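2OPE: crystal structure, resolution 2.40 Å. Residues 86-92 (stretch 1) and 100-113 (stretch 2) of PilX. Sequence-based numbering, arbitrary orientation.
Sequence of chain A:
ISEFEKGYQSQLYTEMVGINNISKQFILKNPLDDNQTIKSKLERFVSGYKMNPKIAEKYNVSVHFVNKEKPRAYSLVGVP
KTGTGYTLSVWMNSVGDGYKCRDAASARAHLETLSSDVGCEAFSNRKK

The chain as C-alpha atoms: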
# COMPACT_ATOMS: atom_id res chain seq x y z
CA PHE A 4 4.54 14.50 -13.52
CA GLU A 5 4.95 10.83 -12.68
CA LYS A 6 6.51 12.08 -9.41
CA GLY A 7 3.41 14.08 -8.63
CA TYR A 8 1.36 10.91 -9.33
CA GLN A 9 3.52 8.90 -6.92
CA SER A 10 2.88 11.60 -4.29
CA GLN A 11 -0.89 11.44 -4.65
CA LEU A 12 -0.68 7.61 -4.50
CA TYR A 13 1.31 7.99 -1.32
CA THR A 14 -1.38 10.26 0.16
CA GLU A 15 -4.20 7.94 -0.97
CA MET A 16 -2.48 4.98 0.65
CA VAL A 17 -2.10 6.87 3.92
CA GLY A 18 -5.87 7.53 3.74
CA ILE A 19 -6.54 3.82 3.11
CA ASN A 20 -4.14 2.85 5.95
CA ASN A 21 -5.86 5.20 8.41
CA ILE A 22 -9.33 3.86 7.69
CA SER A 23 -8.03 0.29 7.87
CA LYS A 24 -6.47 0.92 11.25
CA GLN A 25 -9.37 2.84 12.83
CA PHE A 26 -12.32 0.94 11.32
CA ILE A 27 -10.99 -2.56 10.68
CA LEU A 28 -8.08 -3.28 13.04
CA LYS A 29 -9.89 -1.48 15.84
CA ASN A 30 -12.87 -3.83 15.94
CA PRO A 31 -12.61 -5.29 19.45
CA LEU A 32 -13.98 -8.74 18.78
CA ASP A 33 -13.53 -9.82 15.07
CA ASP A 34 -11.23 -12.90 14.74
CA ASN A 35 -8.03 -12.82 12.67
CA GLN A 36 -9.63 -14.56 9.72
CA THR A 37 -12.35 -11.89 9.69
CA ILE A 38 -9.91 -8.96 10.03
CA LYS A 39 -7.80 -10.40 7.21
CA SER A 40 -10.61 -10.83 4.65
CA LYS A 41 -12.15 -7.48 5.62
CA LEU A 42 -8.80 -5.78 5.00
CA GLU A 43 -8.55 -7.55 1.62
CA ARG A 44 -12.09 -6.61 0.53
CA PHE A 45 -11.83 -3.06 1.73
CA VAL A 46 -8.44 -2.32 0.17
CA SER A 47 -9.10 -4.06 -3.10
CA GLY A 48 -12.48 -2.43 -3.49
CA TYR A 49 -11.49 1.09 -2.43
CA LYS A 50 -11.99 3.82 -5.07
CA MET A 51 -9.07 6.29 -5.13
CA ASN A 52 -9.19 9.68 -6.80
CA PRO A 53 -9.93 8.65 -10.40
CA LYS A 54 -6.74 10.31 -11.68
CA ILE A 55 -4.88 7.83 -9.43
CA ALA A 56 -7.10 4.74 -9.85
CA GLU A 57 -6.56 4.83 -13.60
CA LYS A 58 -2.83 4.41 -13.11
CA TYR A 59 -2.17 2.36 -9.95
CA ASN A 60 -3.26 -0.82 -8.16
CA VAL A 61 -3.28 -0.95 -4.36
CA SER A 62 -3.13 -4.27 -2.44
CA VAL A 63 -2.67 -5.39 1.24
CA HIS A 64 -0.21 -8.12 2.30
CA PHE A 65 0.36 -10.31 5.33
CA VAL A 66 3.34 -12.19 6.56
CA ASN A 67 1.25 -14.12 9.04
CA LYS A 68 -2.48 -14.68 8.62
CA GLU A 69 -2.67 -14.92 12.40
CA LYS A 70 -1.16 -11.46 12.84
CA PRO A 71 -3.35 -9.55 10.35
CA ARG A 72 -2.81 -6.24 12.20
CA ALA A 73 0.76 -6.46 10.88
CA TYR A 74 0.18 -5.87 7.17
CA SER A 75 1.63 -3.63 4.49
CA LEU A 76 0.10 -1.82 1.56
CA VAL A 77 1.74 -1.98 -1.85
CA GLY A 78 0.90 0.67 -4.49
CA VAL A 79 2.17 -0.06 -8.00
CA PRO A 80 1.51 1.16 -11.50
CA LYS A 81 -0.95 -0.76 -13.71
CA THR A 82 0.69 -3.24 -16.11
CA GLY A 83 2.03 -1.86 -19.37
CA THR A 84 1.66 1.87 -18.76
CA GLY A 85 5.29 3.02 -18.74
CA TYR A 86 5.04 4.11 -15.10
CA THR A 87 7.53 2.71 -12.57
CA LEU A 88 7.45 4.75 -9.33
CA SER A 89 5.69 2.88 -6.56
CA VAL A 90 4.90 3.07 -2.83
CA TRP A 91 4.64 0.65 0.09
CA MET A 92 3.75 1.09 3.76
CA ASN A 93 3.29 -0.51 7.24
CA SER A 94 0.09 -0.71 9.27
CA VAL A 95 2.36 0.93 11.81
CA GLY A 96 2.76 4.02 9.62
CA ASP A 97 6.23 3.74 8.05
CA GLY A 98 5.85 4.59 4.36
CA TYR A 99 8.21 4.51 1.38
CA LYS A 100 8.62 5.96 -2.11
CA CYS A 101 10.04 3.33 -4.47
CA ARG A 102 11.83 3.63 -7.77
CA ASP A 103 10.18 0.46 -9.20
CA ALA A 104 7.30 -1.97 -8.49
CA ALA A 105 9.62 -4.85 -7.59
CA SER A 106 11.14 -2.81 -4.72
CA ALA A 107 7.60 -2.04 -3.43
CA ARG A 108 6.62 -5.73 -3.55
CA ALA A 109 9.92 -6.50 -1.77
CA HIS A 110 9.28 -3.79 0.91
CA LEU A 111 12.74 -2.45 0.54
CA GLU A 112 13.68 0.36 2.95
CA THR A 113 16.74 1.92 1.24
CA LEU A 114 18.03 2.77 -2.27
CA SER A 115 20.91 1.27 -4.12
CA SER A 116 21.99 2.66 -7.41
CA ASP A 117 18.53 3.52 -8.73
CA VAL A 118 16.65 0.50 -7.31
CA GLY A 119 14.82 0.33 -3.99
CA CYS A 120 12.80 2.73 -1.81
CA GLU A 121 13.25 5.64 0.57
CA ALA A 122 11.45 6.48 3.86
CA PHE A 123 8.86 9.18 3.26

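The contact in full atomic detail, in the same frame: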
# COMPACT_ATOMS: atom_id res chain seq x y z
N TYR A 86 4.74 3.55 -16.42
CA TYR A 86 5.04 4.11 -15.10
C TYR A 86 5.79 3.07 -14.28
O TYR A 86 5.57 1.84 -14.43
CB TYR A 86 3.75 4.62 -14.42
CG TYR A 86 3.36 6.07 -14.75
CD1 TYR A 86 3.82 6.73 -15.87
CD2 TYR A 86 2.52 6.78 -13.90
CE1 TYR A 86 3.45 8.07 -16.13
CE2 TYR A 86 2.17 8.08 -14.11
CZ TYR A 86 2.62 8.74 -15.22
OH TYR A 86 2.21 10.06 -15.39
N THR A 87 6.69 3.56 -13.43
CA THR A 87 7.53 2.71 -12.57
C THR A 87 7.46 3.03 -11.04
O THR A 87 7.49 2.11 -10.20
CB THR A 87 9.02 2.82 -12.97
OG1 THR A 87 9.37 4.21 -13.04
CG2 THR A 87 9.31 2.15 -14.35
N LEU A 88 7.39 4.32 -10.71
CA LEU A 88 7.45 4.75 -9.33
C LEU A 88 6.34 4.06 -8.58
O LEU A 88 5.21 3.98 -9.08
CB LEU A 88 7.30 6.29 -9.20
CG LEU A 88 8.36 7.19 -9.85
CD1 LEU A 88 8.14 8.67 -9.60
CD2 LEU A 88 9.78 6.77 -9.46
N SER A 89 6.65 3.62 -7.37
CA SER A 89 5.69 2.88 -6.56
C SER A 89 5.75 3.36 -5.11
O SER A 89 6.50 4.28 -4.79
CB SER A 89 5.95 1.38 -6.69
OG SER A 89 5.98 1.02 -8.07
N VAL A 90 4.93 2.74 -4.25
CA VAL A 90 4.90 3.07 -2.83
C VAL A 90 4.63 1.77 -2.07
O VAL A 90 3.92 0.88 -2.60
CB VAL A 90 3.77 4.08 -2.56
CG1 VAL A 90 3.48 4.25 -1.10
CG2 VAL A 90 4.10 5.43 -3.22
N TRP A 91 5.20 1.62 -0.86
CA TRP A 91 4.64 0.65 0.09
C TRP A 91 4.58 1.26 1.48
O TRP A 91 5.25 2.26 1.75
CB TRP A 91 5.37 -0.72 0.07
CG TRP A 91 6.72 -0.72 0.75
CD1 TRP A 91 7.92 -0.33 0.21
CD2 TRP A 91 7.01 -1.10 2.12
NE1 TRP A 91 8.93 -0.45 1.15
CE2 TRP A 91 8.39 -0.89 2.33
CE3 TRP A 91 6.22 -1.54 3.20
CZ2 TRP A 91 9.01 -1.14 3.58
CZ3 TRP A 91 6.83 -1.79 4.41
CH2 TRP A 91 8.21 -1.59 4.59
N MET A 92 3.78 0.67 2.35
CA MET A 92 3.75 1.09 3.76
C MET A 92 3.25 -0.00 4.74
O MET A 92 2.59 -0.99 4.37
CB MET A 92 2.97 2.44 3.93
CG MET A 92 1.50 2.38 3.47
SD MET A 92 0.54 3.91 3.50
CE MET A 92 1.43 5.04 2.43
N LYS A 100 8.72 5.68 -0.67
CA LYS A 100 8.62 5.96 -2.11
C LYS A 100 9.63 5.09 -2.83
O LYS A 100 10.82 5.11 -2.51
CB LYS A 100 8.89 7.43 -2.39
CG LYS A 100 7.71 8.47 -2.02
CD LYS A 100 7.95 9.75 -2.82
CE LYS A 100 7.12 10.99 -2.40
NZ LYS A 100 5.92 10.49 -1.75
N CYS A 101 9.17 4.32 -3.81
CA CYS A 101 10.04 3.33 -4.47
C CYS A 101 10.23 3.66 -5.91
O CYS A 101 9.34 4.24 -6.54
CB CYS A 101 9.46 1.93 -4.38
SG CYS A 101 9.11 1.49 -2.74
N ARG A 102 11.41 3.28 -6.41
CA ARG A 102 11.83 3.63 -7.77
C ARG A 102 11.26 2.66 -8.79
O ARG A 102 11.21 2.99 -9.96
CB ARG A 102 13.34 3.77 -7.90
CG ARG A 102 13.96 4.98 -7.13
CD ARG A 102 13.60 6.37 -7.71
NE ARG A 102 14.09 6.54 -9.08
CZ ARG A 102 13.88 7.60 -9.86
NH1 ARG A 102 13.19 8.66 -9.45
NH2 ARG A 102 14.38 7.62 -11.09
N ASP A 103 10.76 1.51 -8.32
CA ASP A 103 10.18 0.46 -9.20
C ASP A 103 9.26 -0.43 -8.39
O ASP A 103 9.48 -0.61 -7.19
CB ASP A 103 11.27 -0.43 -9.76
CG ASP A 103 12.24 -0.90 -8.69
OD1 ASP A 103 13.19 -0.15 -8.40
OD2 ASP A 103 12.05 -1.99 -8.11
N ALA A 104 8.27 -1.02 -9.07
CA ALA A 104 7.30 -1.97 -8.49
C ALA A 104 7.89 -3.17 -7.75
O ALA A 104 7.36 -3.56 -6.72
CB ALA A 104 6.30 -2.47 -9.59
N ALA A 105 8.98 -3.75 -8.26
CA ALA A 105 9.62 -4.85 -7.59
C ALA A 105 10.02 -4.46 -6.18
O ALA A 105 9.73 -5.20 -5.24
CB ALA A 105 10.83 -5.33 -8.37
N SER A 106 10.69 -3.31 -6.04
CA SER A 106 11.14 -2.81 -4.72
C SER A 106 9.97 -2.58 -3.73
O SER A 106 10.13 -2.73 -2.52
CB SER A 106 11.89 -1.47 -4.88
OG SER A 106 12.94 -1.52 -5.83
N ALA A 107 8.81 -2.15 -4.25
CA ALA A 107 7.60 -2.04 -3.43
C ALA A 107 7.11 -3.43 -3.00
O ALA A 107 6.78 -3.65 -1.83
CB ALA A 107 6.51 -1.29 -4.18
N ARG A 108 7.07 -4.39 -3.93
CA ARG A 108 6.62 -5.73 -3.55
C ARG A 108 7.59 -6.39 -2.60
O ARG A 108 7.17 -7.24 -1.78
CB ARG A 108 6.39 -6.63 -4.77
CG ARG A 108 5.29 -6.09 -5.70
CD ARG A 108 4.97 -7.09 -6.83
NE ARG A 108 3.83 -6.61 -7.63
CZ ARG A 108 2.56 -6.62 -7.22
NH1 ARG A 108 2.19 -7.08 -6.00
NH2 ARG A 108 1.63 -6.16 -8.06
N ALA A 109 8.86 -6.01 -2.69
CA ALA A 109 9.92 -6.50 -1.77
C ALA A 109 10.04 -5.70 -0.42
O ALA A 109 10.72 -6.16 0.53
CB ALA A 109 11.26 -6.61 -2.48
N HIS A 110 9.30 -4.59 -0.32
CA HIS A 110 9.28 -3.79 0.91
C HIS A 110 10.66 -3.38 1.28
O HIS A 110 11.06 -3.47 2.44
CB HIS A 110 8.62 -4.49 2.11
CG HIS A 110 7.29 -5.07 1.80
ND1 HIS A 110 6.64 -4.83 0.62
CD2 HIS A 110 6.48 -5.88 2.51
CE1 HIS A 110 5.48 -5.45 0.61
NE2 HIS A 110 5.36 -6.11 1.74
N LEU A 111 11.40 -2.95 0.28
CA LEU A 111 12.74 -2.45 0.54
C LEU A 111 12.62 -1.09 1.24
O LEU A 111 11.61 -0.37 1.07
CB LEU A 111 13.52 -2.36 -0.78
CG LEU A 111 13.90 -3.72 -1.43
CD1 LEU A 111 14.72 -3.55 -2.72
CD2 LEU A 111 14.61 -4.72 -0.50
N GLU A 112 13.66 -0.76 2.02
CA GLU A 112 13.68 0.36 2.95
C GLU A 112 14.76 1.36 2.55
O GLU A 112 14.77 2.46 3.05
CB GLU A 112 13.94 -0.16 4.37
CG GLU A 112 12.79 -1.03 4.94
CD GLU A 112 13.19 -1.81 6.20
OE1 GLU A 112 14.36 -2.12 6.37
OE2 GLU A 112 12.34 -2.08 7.07
N THR A 113 15.68 0.98 1.67
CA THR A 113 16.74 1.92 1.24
C THR A 113 16.91 1.81 -0.27
O THR A 113 16.37 0.90 -0.88
CB THR A 113 18.12 1.57 1.86
OG1 THR A 113 18.52 0.30 1.40
CG2 THR A 113 18.12 1.58 3.41

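How do the two backbones meet? Residues 89-92 form a strand that runs antiparallel to the short strand 100-101, and Ser89 pairs with Cys101 through two nearly straight hydrogen bonds: Ser89 N to Cys101 O at 2.9 Å and Cys101 N to Ser89 O at 2.8 Å. Val90 and Lys100 form the neighbouring, non-hydrogen-bonded pair, with their CA atoms 4.8 Å apart. Beyond Cys101 the chain turns back, so that helix 104-109 runs almost parallel to strand 89-92, at 6°, with the axes approaching to 7.3 Å. Two CA-H...O contacts extend the pairing before the strand, from Leu88 CA to Cys101 O (3.4 Å) and from Asp103 CA to Thr87 O (3.3 Å).

What lets the helix lie so close to the strand? The side chains of Ser89 and Cys101 share the sheet face that the helix covers, and small residues fill the space between. Ala107 CB rests 3.7 Å from Ser89 CB and equally 3.7 Å from Val90 O. Ser89 suits this buried site because its hydroxyl is satisfied locally: Ser89 OG donates to Thr87 O at 2.8 Å. At the start of the helix, Asp103 OD2 accepts from Ser106 N at 2.8 Å, a capping bond that meets the need of a free amide in the first turn.

Why does Trp91 dominate the contact? Its CA-to-CB bond points toward the other stretch, which covers 141 Å² of the residue, the largest such area in the contact. The indole joins a broad apolar surface to one polar group, and Trp91 NE1 donates to Leu111 O at 2.7 Å. Around the edge of the ring, Cys101 SG comes within 3.7 Å of Trp91 CD1, while Glu112 CG lies 4.0 Å from Trp91 CZ2. Over one face sits His110, whose CA is 3.5 Å from the centroid of the Trp91 five-membered ring.

How is His110 held against the indole? It ends the helix in a Schellman motif, with positive phi, and His110 N and Leu111 N bond back to Ala107 O and Ser106 O, respectively, both at 3.1 Å. His110 ND1 also donates to Ala107 O at 2.7 Å, which steadies the imidazole in an offset stack on the six-membered ring of Trp91, with centroids 4.8 Å apart and planes at 19°. At the other end of the contact, the exposed Arg102 reaches back so that Leu88 CD2 lies over its guanidinium, 3.9 Å from Arg102 NH1.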